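Local structure of D-alanyl-D-alanine carboxypeptidase (Vibrio cholerae, 5TR7) at residues V12-H17 with L153-Q158; G112-F117 with F135-G140; M130-F135 with Y147-D152. The protein probably removes the terminal D-alanine from peptidoglycan precursors, as a penicillin-binding serine carboxypeptidase of the peptidase S11 family. One frame throughout, in Å; residues are numbered along the deposited sequence.

Contact 1 (V12-H17 with L153-Q158); sequences VLMDYH and LALLGQ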
loop_
_atom_site.group_PDB
_atom_site.type_symbol
_atom_site.label_atom_id
_atom_site.label_comp_id
_atom_site.label_asym_id
_atom_site.label_seq_id
_atom_site.Cartn_x
_atom_site.Cartn_y
_atom_site.Cartn_z
ATOM N N VAL A 12 -12.291 -4.070 7.337
ATOM C CA VAL A 12 -12.175 -3.406 8.619
ATOM C C VAL A 12 -12.306 -1.929 8.423
ATOM O O VAL A 12 -11.856 -1.398 7.417
ATOM C CB VAL A 12 -10.928 -3.786 9.420
ATOM C CG1 VAL A 12 -9.681 -3.456 8.682
ATOM C CG2 VAL A 12 -10.928 -3.032 10.741
ATOM N N LEU A 13 -12.951 -1.264 9.357
ATOM C CA LEU A 13 -13.089 0.162 9.308
ATOM C C LEU A 13 -12.559 0.618 10.623
ATOM O O LEU A 13 -13.011 0.185 11.631
ATOM C CB LEU A 13 -14.537 0.553 9.155
ATOM C CG LEU A 13 -14.848 2.023 9.316
ATOM C CD1 LEU A 13 -13.951 2.853 8.451
ATOM C CD2 LEU A 13 -16.293 2.299 8.996
ATOM N N MET A 14 -11.599 1.510 10.609
ATOM C CA MET A 14 -10.958 1.961 11.828
ATOM C C MET A 14 -10.901 3.447 11.947
ATOM O O MET A 14 -10.632 4.148 10.975
ATOM C CB MET A 14 -9.532 1.401 11.837
ATOM C CG MET A 14 -8.627 1.892 12.949
ATOM S SD MET A 14 -6.953 1.259 12.801
ATOM C CE MET A 14 -7.189 -0.394 13.440
ATOM N N ASP A 15 -11.180 3.922 13.146
ATOM C CA ASP A 15 -11.015 5.341 13.461
ATOM C C ASP A 15 -9.491 5.588 13.564
ATOM O O ASP A 15 -8.826 4.963 14.368
ATOM C CB ASP A 15 -11.699 5.668 14.801
ATOM C CG ASP A 15 -11.238 6.981 15.397
ATOM O OD1 ASP A 15 -10.980 7.961 14.674
ATOM O OD2 ASP A 15 -11.092 7.008 16.623
ATOM N N TYR A 16 -8.964 6.497 12.755
ATOM C CA TYR A 16 -7.560 6.790 12.743
ATOM C C TYR A 16 -7.082 7.304 14.065
ATOM O O TYR A 16 -5.979 6.978 14.454
ATOM C CB TYR A 16 -7.164 7.838 11.662
ATOM C CG TYR A 16 -5.742 8.348 11.814
ATOM C CD1 TYR A 16 -4.676 7.697 11.181
ATOM C CD2 TYR A 16 -5.453 9.471 12.576
ATOM C CE1 TYR A 16 -3.389 8.138 11.353
ATOM C CE2 TYR A 16 -4.145 9.934 12.717
ATOM C CZ TYR A 16 -3.125 9.250 12.103
ATOM O OH TYR A 16 -1.789 9.639 12.254
ATOM N N HIS A 17 -7.862 8.149 14.738
ATOM C CA HIS A 17 -7.412 8.759 15.993
ATOM C C HIS A 17 -7.162 7.767 17.144
ATOM O O HIS A 17 -6.055 7.676 17.649
ATOM C CB HIS A 17 -8.361 9.878 16.454
ATOM C CG HIS A 17 -8.603 10.927 15.402
ATOM N ND1 HIS A 17 -7.568 11.548 14.714
ATOM C CD2 HIS A 17 -9.747 11.480 14.927
ATOM C CE1 HIS A 17 -8.073 12.395 13.826
ATOM N NE2 HIS A 17 -9.388 12.364 13.927
ATOM N N LEU A 153 -3.386 -4.766 7.971
ATOM C CA LEU A 153 -3.258 -3.824 6.878
ATOM C C LEU A 153 -3.815 -2.437 7.284
ATOM O O LEU A 153 -3.233 -1.414 6.924
ATOM C CB LEU A 153 -3.919 -4.398 5.584
ATOM C CG LEU A 153 -3.211 -5.642 4.994
ATOM C CD1 LEU A 153 -4.080 -6.410 4.046
ATOM C CD2 LEU A 153 -1.946 -5.215 4.299
ATOM N N ALA A 154 -4.846 -2.398 8.136
ATOM C CA ALA A 154 -5.355 -1.142 8.615
ATOM C C ALA A 154 -4.320 -0.449 9.493
ATOM O O ALA A 154 -4.130 0.783 9.410
ATOM C CB ALA A 154 -6.590 -1.381 9.438
ATOM N N LEU A 155 -3.692 -1.230 10.385
ATOM C CA LEU A 155 -2.645 -0.676 11.247
ATOM C C LEU A 155 -1.555 -0.117 10.358
ATOM O O LEU A 155 -1.059 0.933 10.611
ATOM C CB LEU A 155 -2.029 -1.759 12.168
ATOM C CG LEU A 155 -2.834 -2.293 13.343
ATOM C CD1 LEU A 155 -2.164 -3.518 14.035
ATOM C CD2 LEU A 155 -3.123 -1.201 14.347
ATOM N N LEU A 156 -1.251 -0.795 9.254
ATOM C CA LEU A 156 -0.183 -0.345 8.391
ATOM C C LEU A 156 -0.524 0.966 7.703
ATOM O O LEU A 156 0.318 1.856 7.584
ATOM C CB LEU A 156 0.209 -1.423 7.383
ATOM C CG LEU A 156 1.333 -1.133 6.410
ATOM C CD1 LEU A 156 2.603 -0.849 7.144
ATOM C CD2 LEU A 156 1.559 -2.260 5.463
ATOM N N GLY A 157 -1.736 1.039 7.203
ATOM C CA GLY A 157 -2.201 2.277 6.542
ATOM C C GLY A 157 -2.143 3.428 7.553
ATOM O O GLY A 157 -1.693 4.525 7.236
ATOM N N GLN A 158 -2.651 3.177 8.768
ATOM C CA GLN A 158 -2.657 4.165 9.833
ATOM C C GLN A 158 -1.220 4.621 10.148
ATOM O O GLN A 158 -0.960 5.821 10.312
ATOM C CB GLN A 158 -3.297 3.567 11.110
ATOM C CG GLN A 158 -3.274 4.474 12.340
ATOM C CD GLN A 158 -3.678 3.782 13.631
ATOM O OE1 GLN A 158 -3.272 2.680 13.929
ATOM N NE2 GLN A 158 -4.566 4.409 14.350
#
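The Tyr16 ring and the Gln158 side-chain amide are the two flat groups that meet, and their planes stand 77° apart. Gln158 does not lie over the ring: its backbone O comes to the edge near the ring plane, 3.5 Å from Tyr16 CE1, and Gln158 CG, standing off the ring plane, lies 3.7 Å from Tyr16 CD1. The imidazole of His17 also comes to the ring edge, with ND1 in the ring plane. The amide spends its N-H on the backbone. Gln158 NE2 donates to Tyr16 O at 2.9 Å with an angle of 150° at the hydrogen, and the acceptor lies almost in the amide plane. With CG anti to the backbone N and the chain extended beyond it, the amide of Gln158 reaches across from the helix to the carbonyl of Tyr16, just past the end of strand 10-15. Its other end, OE1, faces sulfur, 4.1 Å from Met14 SD, where the Met14 and Gln158 side chains cross at about a right angle. Further down, the contact is wholly apolar. Met14 is bent at chi3 (-78°), which places CE 4.2 Å from Ala154 CB and equally far from Leu155 CD2. Val12 CG1 meets the same methyl from another direction, 3.8 Å from Ala154 CB. Here Ala154 CB faces the strand, and the axes of the short segments pass 9.4 Å apart. In this penicillin-binding, beta-lactamase-like domain, strand 10-15 lies between strands 21-25 and 221-230 of the antiparallel sheet, and helix 150-163 covers its face, Ala154 also touching Val226 and Leu153 reaching helix 37-50 through Met39.

Contact 2 (G112-F117 with F135-G140); sequences GTEDAF and FTNSHG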
loop_
_atom_site.group_PDB
_atom_site.type_symbol
_atom_site.label_atom_id
_atom_site.label_comp_id
_atom_site.label_asym_id
_atom_site.label_seq_id
_atom_site.Cartn_x
_atom_site.Cartn_y
_atom_site.Cartn_z
ATOM N N GLY A 112 20.880 -3.627 0.618
ATOM C CA GLY A 112 21.800 -4.447 -0.154
ATOM C C GLY A 112 21.136 -5.546 -0.949
ATOM O O GLY A 112 21.398 -5.701 -2.146
ATOM N N THR A 113 20.289 -6.337 -0.297
ATOM C CA THR A 113 19.631 -7.449 -0.964
ATOM C C THR A 113 18.166 -7.443 -0.604
ATOM O O THR A 113 17.787 -6.948 0.474
ATOM C CB THR A 113 20.159 -8.778 -0.437
ATOM O OG1 THR A 113 19.828 -8.857 0.946
ATOM C CG2 THR A 113 21.676 -8.901 -0.624
ATOM N N GLU A 114 17.339 -8.052 -1.455
ATOM C CA GLU A 114 15.939 -8.108 -1.160
ATOM C C GLU A 114 15.676 -8.792 0.166
ATOM O O GLU A 114 14.812 -8.318 0.928
ATOM C CB GLU A 114 15.060 -8.709 -2.279
ATOM C CG GLU A 114 13.541 -8.387 -2.062
ATOM C CD GLU A 114 12.655 -8.867 -3.207
ATOM O OE1 GLU A 114 11.435 -8.549 -3.258
ATOM O OE2 GLU A 114 13.175 -9.567 -4.088
ATOM N N ASP A 115 16.418 -9.850 0.480
ATOM C CA ASP A 115 16.212 -10.606 1.708
ATOM C C ASP A 115 16.397 -9.762 2.951
ATOM O O ASP A 115 15.590 -9.830 3.875
ATOM C CB ASP A 115 17.127 -11.840 1.779
ATOM C CG ASP A 115 16.766 -12.915 0.772
ATOM O OD1 ASP A 115 15.625 -12.944 0.245
ATOM O OD2 ASP A 115 17.638 -13.768 0.537
ATOM N N ALA A 116 17.474 -8.997 3.011
ATOM C CA ALA A 116 17.699 -8.155 4.180
ATOM C C ALA A 116 16.617 -7.118 4.248
ATOM O O ALA A 116 16.133 -6.792 5.314
ATOM C CB ALA A 116 19.072 -7.517 4.117
ATOM N N PHE A 117 16.158 -6.614 3.109
ATOM C CA PHE A 117 15.060 -5.589 3.130
ATOM C C PHE A 117 13.837 -6.212 3.760
ATOM O O PHE A 117 13.187 -5.595 4.602
ATOM C CB PHE A 117 14.759 -5.012 1.767
ATOM C CG PHE A 117 13.728 -3.917 1.777
ATOM C CD1 PHE A 117 14.083 -2.626 2.069
ATOM C CD2 PHE A 117 12.385 -4.195 1.511
ATOM C CE1 PHE A 117 13.117 -1.592 2.061
ATOM C CE2 PHE A 117 11.431 -3.205 1.544
ATOM C CZ PHE A 117 11.805 -1.883 1.771
ATOM N N PHE A 135 6.103 -11.125 5.751
ATOM C CA PHE A 135 6.506 -10.844 4.397
ATOM C C PHE A 135 7.706 -11.670 3.938
ATOM O O PHE A 135 8.602 -11.983 4.749
ATOM C CB PHE A 135 6.778 -9.348 4.275
ATOM C CG PHE A 135 5.609 -8.500 4.716
ATOM C CD1 PHE A 135 4.532 -8.291 3.895
ATOM C CD2 PHE A 135 5.571 -7.954 5.993
ATOM C CE1 PHE A 135 3.445 -7.520 4.306
ATOM C CE2 PHE A 135 4.538 -7.161 6.398
ATOM C CZ PHE A 135 3.451 -6.928 5.562
ATOM N N THR A 136 7.706 -12.036 2.647
ATOM C CA THR A 136 8.804 -12.775 2.018
ATOM C C THR A 136 9.492 -12.006 0.894
ATOM O O THR A 136 10.513 -12.427 0.394
ATOM C CB THR A 136 8.336 -14.122 1.475
ATOM O OG1 THR A 136 7.274 -13.897 0.527
ATOM C CG2 THR A 136 7.874 -15.017 2.647
ATOM N N ASN A 137 8.951 -10.893 0.465
ATOM C CA ASN A 137 9.581 -10.127 -0.565
ATOM C C ASN A 137 9.074 -8.673 -0.468
ATOM O O ASN A 137 8.135 -8.410 0.270
ATOM C CB ASN A 137 9.256 -10.779 -1.910
ATOM C CG ASN A 137 7.804 -10.708 -2.228
ATOM O OD1 ASN A 137 7.170 -9.651 -2.135
ATOM N ND2 ASN A 137 7.264 -11.822 -2.627
ATOM N N SER A 138 9.662 -7.762 -1.245
ATOM C CA SER A 138 9.305 -6.359 -1.224
ATOM C C SER A 138 8.128 -5.942 -2.120
ATOM O O SER A 138 7.730 -4.750 -2.104
ATOM C CB SER A 138 10.511 -5.572 -1.660
ATOM O OG SER A 138 10.883 -5.938 -3.005
ATOM N N HIS A 139 7.526 -6.867 -2.876
ATOM C CA HIS A 139 6.454 -6.441 -3.815
ATOM C C HIS A 139 5.097 -7.097 -3.678
ATOM O O HIS A 139 4.112 -6.499 -4.145
ATOM C CB HIS A 139 6.951 -6.577 -5.254
ATOM C CG HIS A 139 7.673 -7.856 -5.480
ATOM N ND1 HIS A 139 7.022 -9.054 -5.555
ATOM C CD2 HIS A 139 8.988 -8.137 -5.604
ATOM C CE1 HIS A 139 7.893 -10.028 -5.748
ATOM N NE2 HIS A 139 9.100 -9.494 -5.794
ATOM N N GLY A 140 5.018 -8.279 -3.064
ATOM C CA GLY A 140 3.756 -8.966 -2.898
ATOM C C GLY A 140 3.448 -10.198 -3.765
ATOM O O GLY A 140 2.451 -10.846 -3.558
HETATM O O HOH W 1 11.848 -10.221 -6.157
#
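The backbones approach at the start of helix 114-127, where the CA atoms of Glu114 and Asn137 are 6.7 Å apart, and Thr113 serves as N-cap, its OG1 accepting from Ala116 N. Facing it, Asn137 OD1 accepts from His139 N, an Asx turn, and, more straightly, from Gly140 N at 171°, which extends it to an Asx motif. The direct hydrogen bonds across all end on one carboxylate oxygen, Glu114 OE1. Glu114, its CG anti to the backbone N (chi1 -164°) and its chain extended beyond, carries OE1 to the loop, where Ser138 grips it twice. Ser138 N donates at 2.8 Å to Glu114 OE1 on its anti side, close to the carboxylate plane, and the bond is nearly straight. Ser138 OG donates to the same Glu114 OE1 at 2.7 Å from above that plane. The serine's chi1 of 61° sets OG between its own N and carbonyl carbon, which brings both donors to one acceptor. Two donors on OE1 would be expected to favour the charged carboxylate. Beside this pair of bonds, Phe117 CD2 meets Ser138 CB at 3.9 Å, and the ring continues onto Ala107, Thr41 and Val44 of the neighbouring helices. The loop is also tied to helix 37-50, since Ser138 O accepts from Thr41 OG1 and His139 O from Lys38 NZ. Lys38 is the predicted proton acceptor of the SxxK motif, so the turn forms part of the active-site surroundings. A water completes the arrangement: it donates to Glu114 OE2 at 2.5 Å and lies in the plane of the imidazole, 2.9 Å from His139 NE2.

Contact 3 (M130-F135 with Y147-D152); sequences MKNSHF and YSTPYD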
loop_
_atom_site.group_PDB
_atom_site.type_symbol
_atom_site.label_atom_id
_atom_site.label_comp_id
_atom_site.label_asym_id
_atom_site.label_seq_id
_atom_site.Cartn_x
_atom_site.Cartn_y
_atom_site.Cartn_z
ATOM N N MET A 130 1.452 -5.735 13.984
ATOM C CA MET A 130 0.916 -6.578 12.915
ATOM C C MET A 130 1.321 -8.035 13.263
ATOM O O MET A 130 2.085 -8.666 12.556
ATOM C CB MET A 130 1.491 -6.134 11.567
ATOM C CG MET A 130 1.196 -4.649 11.271
ATOM S SD MET A 130 2.027 -4.090 9.810
ATOM C CE MET A 130 1.346 -5.084 8.483
ATOM N N LYS A 131 0.720 -8.576 14.295
ATOM C CA LYS A 131 1.048 -9.917 14.789
ATOM C C LYS A 131 0.609 -11.071 13.889
ATOM O O LYS A 131 1.044 -12.176 14.098
ATOM C CB LYS A 131 0.456 -10.062 16.179
ATOM C CG LYS A 131 0.771 -8.860 17.073
ATOM C CD LYS A 131 0.471 -9.159 18.521
ATOM C CE LYS A 131 -1.015 -9.421 18.716
ATOM N NZ LYS A 131 -1.355 -9.678 20.152
ATOM N N ASN A 132 -0.221 -10.804 12.874
ATOM C CA ASN A 132 -0.644 -11.841 11.948
ATOM C C ASN A 132 -0.201 -11.553 10.519
ATOM O O ASN A 132 -0.884 -11.872 9.558
ATOM C CB ASN A 132 -2.154 -12.009 12.040
ATOM C CG ASN A 132 -2.599 -12.672 13.330
ATOM O OD1 ASN A 132 -1.936 -13.515 13.905
ATOM N ND2 ASN A 132 -3.787 -12.342 13.729
ATOM N N SER A 133 0.978 -10.974 10.395
ATOM C CA SER A 133 1.536 -10.661 9.109
ATOM C C SER A 133 2.956 -11.162 8.961
ATOM O O SER A 133 3.698 -11.177 9.924
ATOM C CB SER A 133 1.518 -9.139 8.902
ATOM O OG SER A 133 0.178 -8.631 8.942
ATOM N N HIS A 134 3.316 -11.606 7.771
ATOM C CA HIS A 134 4.682 -11.994 7.510
ATOM C C HIS A 134 4.986 -11.760 6.028
ATOM O O HIS A 134 4.238 -12.163 5.165
ATOM C CB HIS A 134 4.961 -13.437 7.888
ATOM C CG HIS A 134 6.406 -13.800 7.808
ATOM N ND1 HIS A 134 6.957 -14.462 6.739
ATOM C CD2 HIS A 134 7.421 -13.537 8.657
ATOM C CE1 HIS A 134 8.256 -14.601 6.940
ATOM N NE2 HIS A 134 8.560 -14.058 8.104
ATOM N N PHE A 135 6.103 -11.125 5.751
ATOM C CA PHE A 135 6.506 -10.844 4.397
ATOM C C PHE A 135 7.706 -11.670 3.938
ATOM O O PHE A 135 8.602 -11.983 4.749
ATOM C CB PHE A 135 6.778 -9.348 4.275
ATOM C CG PHE A 135 5.609 -8.500 4.716
ATOM C CD1 PHE A 135 4.532 -8.291 3.895
ATOM C CD2 PHE A 135 5.571 -7.954 5.993
ATOM C CE1 PHE A 135 3.445 -7.520 4.306
ATOM C CE2 PHE A 135 4.538 -7.161 6.398
ATOM C CZ PHE A 135 3.451 -6.928 5.562
ATOM N N TYR A 147 1.779 -13.299 4.066
ATOM C CA TYR A 147 0.375 -13.141 4.463
ATOM C C TYR A 147 0.165 -11.988 5.411
ATOM O O TYR A 147 1.091 -11.534 6.067
ATOM C CB TYR A 147 -0.149 -14.445 5.118
ATOM C CG TYR A 147 0.652 -14.891 6.319
ATOM C CD1 TYR A 147 0.532 -14.244 7.559
ATOM C CD2 TYR A 147 1.527 -15.941 6.217
ATOM C CE1 TYR A 147 1.285 -14.622 8.649
ATOM C CE2 TYR A 147 2.273 -16.372 7.306
ATOM C CZ TYR A 147 2.152 -15.733 8.494
ATOM O OH TYR A 147 2.921 -16.222 9.497
ATOM N N SER A 148 -1.073 -11.531 5.491
ATOM C CA SER A 148 -1.433 -10.481 6.410
ATOM C C SER A 148 -2.899 -10.651 6.703
ATOM O O SER A 148 -3.449 -11.736 6.465
ATOM C CB SER A 148 -1.128 -9.093 5.880
ATOM O OG SER A 148 -1.325 -8.122 6.900
ATOM N N THR A 149 -3.502 -9.621 7.298
ATOM C CA THR A 149 -4.930 -9.614 7.634
ATOM C C THR A 149 -5.451 -8.193 7.430
ATOM O O THR A 149 -4.659 -7.217 7.464
ATOM C CB THR A 149 -5.219 -9.980 9.116
ATOM O OG1 THR A 149 -4.682 -8.961 9.965
ATOM C CG2 THR A 149 -4.632 -11.335 9.521
ATOM N N PRO A 150 -6.778 -8.062 7.217
ATOM C CA PRO A 150 -7.357 -6.740 7.067
ATOM C C PRO A 150 -7.021 -5.823 8.221
ATOM O O PRO A 150 -6.791 -4.629 8.010
ATOM C CB PRO A 150 -8.851 -7.006 7.077
ATOM C CG PRO A 150 -8.972 -8.366 6.490
ATOM C CD PRO A 150 -7.739 -9.118 6.873
ATOM N N TYR A 151 -7.066 -6.358 9.433
ATOM C CA TYR A 151 -6.774 -5.547 10.588
ATOM C C TYR A 151 -5.326 -5.066 10.546
ATOM O O TYR A 151 -5.081 -3.870 10.713
ATOM C CB TYR A 151 -7.016 -6.329 11.881
ATOM C CG TYR A 151 -6.683 -5.534 13.098
ATOM C CD1 TYR A 151 -7.462 -4.425 13.461
ATOM C CD2 TYR A 151 -5.582 -5.842 13.875
ATOM C CE1 TYR A 151 -7.108 -3.638 14.545
ATOM C CE2 TYR A 151 -5.243 -5.066 14.973
ATOM C CZ TYR A 151 -6.037 -4.010 15.330
ATOM O OH TYR A 151 -5.695 -3.271 16.427
ATOM N N ASP A 152 -4.387 -5.979 10.296
ATOM C CA ASP A 152 -2.977 -5.596 10.216
ATOM C C ASP A 152 -2.719 -4.575 9.105
ATOM O O ASP A 152 -1.898 -3.682 9.271
ATOM C CB ASP A 152 -2.073 -6.786 10.041
ATOM C CG ASP A 152 -2.009 -7.692 11.300
ATOM O OD1 ASP A 152 -2.756 -7.489 12.292
ATOM O OD2 ASP A 152 -1.180 -8.606 11.277
#
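Asp152 OD2 is the polar centre of this contact, gripped by two donors from the 130-135 loop. Asn132 N donates to the syn lone pair of Asp152 OD2 at 2.9 Å, and Ser133 OG to its anti lone pair at 2.7 Å. The chain of bonds continues outward, for Ser148 OG donates to Ser133 OG at 2.6 Å, so the serine hydroxyl relays between Ser148 and the carboxylate. The two donors on Asp152 OD2, Asn132 N and Ser133 OG, would be expected to stabilise its charge. CG anti to the carbonyl carbon (chi1 -69°), beside the backbone N, sets the carboxylate of Asp152 toward the 130-135 turn, while its N donates to Thr149 OG1, the N-cap of helix 150-163. Further along, His134 and Tyr147 form a single antiparallel, hydrogen-bonded bridge: His134 N donates to Tyr147 O at 2.8 Å, and Tyr147 N returns to His134 O. Packing surrounds these bonds. His134 CB lies over one face of the Tyr147 ring, 4.0 Å from its centroid, as a CH-pi contact, while Asn132 O sits at the ring edge, 3.4 Å from Tyr147 CD1. The Met130 chain lies against Asp152, Met130 CE approaching Asp152 O at 3.6 Å, and Thr149 CG2 meets Asn132 CB. His134 ND1 finds its partner at Asn145 O, beyond the segments. The arrangement is that of a type I turn, 130-133, held by the carboxylate of an aspartate in the first turn of a helix, with an isolated beta bridge beside it closing the connection between helices 114-127 and 150-163.

Overall arrangement
Contacts 1 and 2 are buried, while contact 3 is partly exposed around Asn132 and His134. Contacts 1 and 3 both use helix 150-163 and touch each other, Val12 CG1 lying 3.2 Å from Pro150 O: contact 3 lies at the start of the helix, contact 1 sets its next turns on the five-stranded sheet. Contacts 2 and 3 share Phe135 and alternate along the chain, between them holding the connection from helix 114-127 to helix 150-163. Chemistry follows place. Contact 1 is mainly apolar with one hydrogen bond from a side-chain amide, whereas contacts 2 and 3 rest on doubly gripped carboxylate oxygens; contact 2 alone borders the predicted catalytic Lys38.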